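Local structure of succinyl-CoA ligase (ADP-forming) subunit alpha (Methanosaeta concilii, 6HXI) at residues B[143-148]-B[196-201]. The protein belongs to the succinyl-CoA synthetase superfamily, carries a citrate synthase-like C-terminal region and binds coenzyme A. Sequence-based numbering, arbitrary orientation.
Sequences GMTAGA and IYEGVA
With CG anti to the backbone N (chi1 -164°) and the chain extended beyond it, Glu198 stretches out from the sheet, across its own strand direction, while Thr145 (chi1 -58°) sets OG1 beside its own N and CG2 anti to it. The two side chains cross obliquely on one face of a mixed beta-sheet, where strand 143-145 runs antiparallel to strand 196-201, part of the CoA-ligase family region. Thr145 OG1 lies 2.9 Å from Glu198 OE2, close enough for a hydrogen bond, but its single proton could instead go to the backbone O of Phe9. The other carboxylate oxygen, OE1, makes a salt bridge with Arg218 of helix 212-221, which would tend to keep this buried acid ionised. Threonine suits its place by joining a polar branch to a methyl: CG2 reaches Tyr197 CE1 obliquely at 4.2 Å.

Met144 and Gly199 form the hydrogen-bonded pair, each N 2.8 Å from the other's O and nearly along the C=O axis. Gly143 meets Val200 in a non-hydrogen-bonded pair, CA to CA 4.1 Å; Gly143 CA lies only 3.1 Å from Gly199 O, leaving no room there for a CB, which suits glycine. On the opposite face, the flexible Met144 side chain lies against Phe186 of helix 179-192. Ile196 holds CG1 in the crowded position between N and carbonyl carbon, and CD1 comes within 4.0 Å of the small Ala146 CB.

Where the chain turns a corner at Tyr197, its carbonyl still serves the neighbouring segment: Ala146 N donates to Tyr197 O at 2.8 Å, within the carbonyl plane.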
loop_
_atom_site.group_PDB
_atom_site.type_symbol
_atom_site.label_atom_id
_atom_site.label_comp_id
_atom_site.label_asym_id
_atom_site.label_seq_id
_atom_site.Cartn_x
_atom_site.Cartn_y
_atom_site.Cartn_z
ATOM N N GLY B 143 28.203 -45.314 -6.266
ATOM C CA GLY B 143 28.229 -46.636 -5.671
ATOM C C GLY B 143 27.540 -46.604 -4.324
ATOM O O GLY B 143 26.917 -45.597 -3.958
ATOM N N MET B 144 27.596 -47.718 -3.601
ATOM C CA MET B 144 26.947 -47.827 -2.300
ATOM C C MET B 144 27.414 -49.002 -1.482
ATOM O O MET B 144 27.895 -49.977 -2.040
ATOM C CB MET B 144 25.400 -47.837 -2.430
ATOM C CG MET B 144 24.794 -48.994 -3.201
ATOM S SD MET B 144 23.186 -49.523 -2.499
ATOM C CE MET B 144 22.217 -48.033 -2.609
ATOM N N THR B 145 27.264 -48.899 -0.158
ATOM C CA THR B 145 27.470 -49.968 0.820
ATOM C C THR B 145 26.032 -50.271 1.253
ATOM O O THR B 145 25.351 -49.384 1.795
ATOM C CB THR B 145 28.367 -49.546 2.007
ATOM O OG1 THR B 145 29.642 -49.116 1.525
ATOM C CG2 THR B 145 28.572 -50.684 3.007
ATOM N N ALA B 146 25.543 -51.479 0.949
ATOM C CA ALA B 146 24.195 -51.904 1.281
ATOM C C ALA B 146 23.928 -51.817 2.782
ATOM O O ALA B 146 24.748 -52.233 3.587
ATOM C CB ALA B 146 23.952 -53.301 0.774
ATOM N N GLY B 147 22.829 -51.181 3.133
ATOM C CA GLY B 147 22.433 -50.952 4.512
ATOM C C GLY B 147 23.221 -49.892 5.252
ATOM O O GLY B 147 23.011 -49.731 6.453
ATOM N N ALA B 148 24.111 -49.137 4.569
ATOM C CA ALA B 148 24.958 -48.139 5.232
ATOM C C ALA B 148 25.001 -46.739 4.583
ATOM O O ALA B 148 24.760 -45.755 5.278
ATOM C CB ALA B 148 26.368 -48.677 5.380
ATOM N N ILE B 196 24.618 -57.723 -2.762
ATOM C CA ILE B 196 25.862 -56.987 -2.576
ATOM C C ILE B 196 26.069 -56.554 -1.124
ATOM O O ILE B 196 25.124 -56.251 -0.401
ATOM C CB ILE B 196 26.049 -55.764 -3.542
ATOM C CG1 ILE B 196 24.987 -54.673 -3.336
ATOM C CG2 ILE B 196 26.129 -56.179 -5.004
ATOM C CD1 ILE B 196 25.502 -53.340 -2.894
ATOM N N TYR B 197 27.332 -56.506 -0.728
ATOM C CA TYR B 197 27.776 -55.898 0.505
ATOM C C TYR B 197 28.020 -54.427 0.061
ATOM O O TYR B 197 27.446 -53.499 0.631
ATOM C CB TYR B 197 29.094 -56.533 0.985
ATOM C CG TYR B 197 29.657 -55.857 2.213
ATOM C CD1 TYR B 197 30.487 -54.744 2.102
ATOM C CD2 TYR B 197 29.331 -56.304 3.491
ATOM C CE1 TYR B 197 30.958 -54.075 3.231
ATOM C CE2 TYR B 197 29.814 -55.657 4.627
ATOM C CZ TYR B 197 30.637 -54.548 4.491
ATOM O OH TYR B 197 31.137 -53.909 5.602
ATOM N N GLU B 198 28.836 -54.250 -1.000
ATOM C CA GLU B 198 29.218 -52.964 -1.569
ATOM C C GLU B 198 29.277 -53.057 -3.101
ATOM O O GLU B 198 29.623 -54.107 -3.651
ATOM C CB GLU B 198 30.598 -52.572 -1.010
ATOM C CG GLU B 198 30.975 -51.123 -1.202
ATOM C CD GLU B 198 32.239 -50.734 -0.467
ATOM O OE1 GLU B 198 33.336 -50.940 -1.033
ATOM O OE2 GLU B 198 32.138 -50.233 0.679
ATOM N N GLY B 199 28.976 -51.955 -3.763
ATOM C CA GLY B 199 29.027 -51.846 -5.218
ATOM C C GLY B 199 29.569 -50.501 -5.658
ATOM O O GLY B 199 29.188 -49.482 -5.086
ATOM N N VAL B 200 30.466 -50.473 -6.657
ATOM C CA VAL B 200 31.057 -49.213 -7.143
ATOM C C VAL B 200 31.090 -49.177 -8.678
ATOM O O VAL B 200 31.453 -50.176 -9.300
ATOM C CB VAL B 200 32.491 -48.943 -6.547
ATOM C CG1 VAL B 200 33.170 -47.734 -7.203
ATOM C CG2 VAL B 200 32.459 -48.765 -5.030
ATOM N N ALA B 201 30.720 -48.026 -9.282
ATOM C CA ALA B 201 30.869 -47.846 -10.713
ATOM C C ALA B 201 32.032 -46.828 -10.867
ATOM O O ALA B 201 31.965 -45.729 -10.302
ATOM C CB ALA B 201 29.590 -47.320 -11.334
#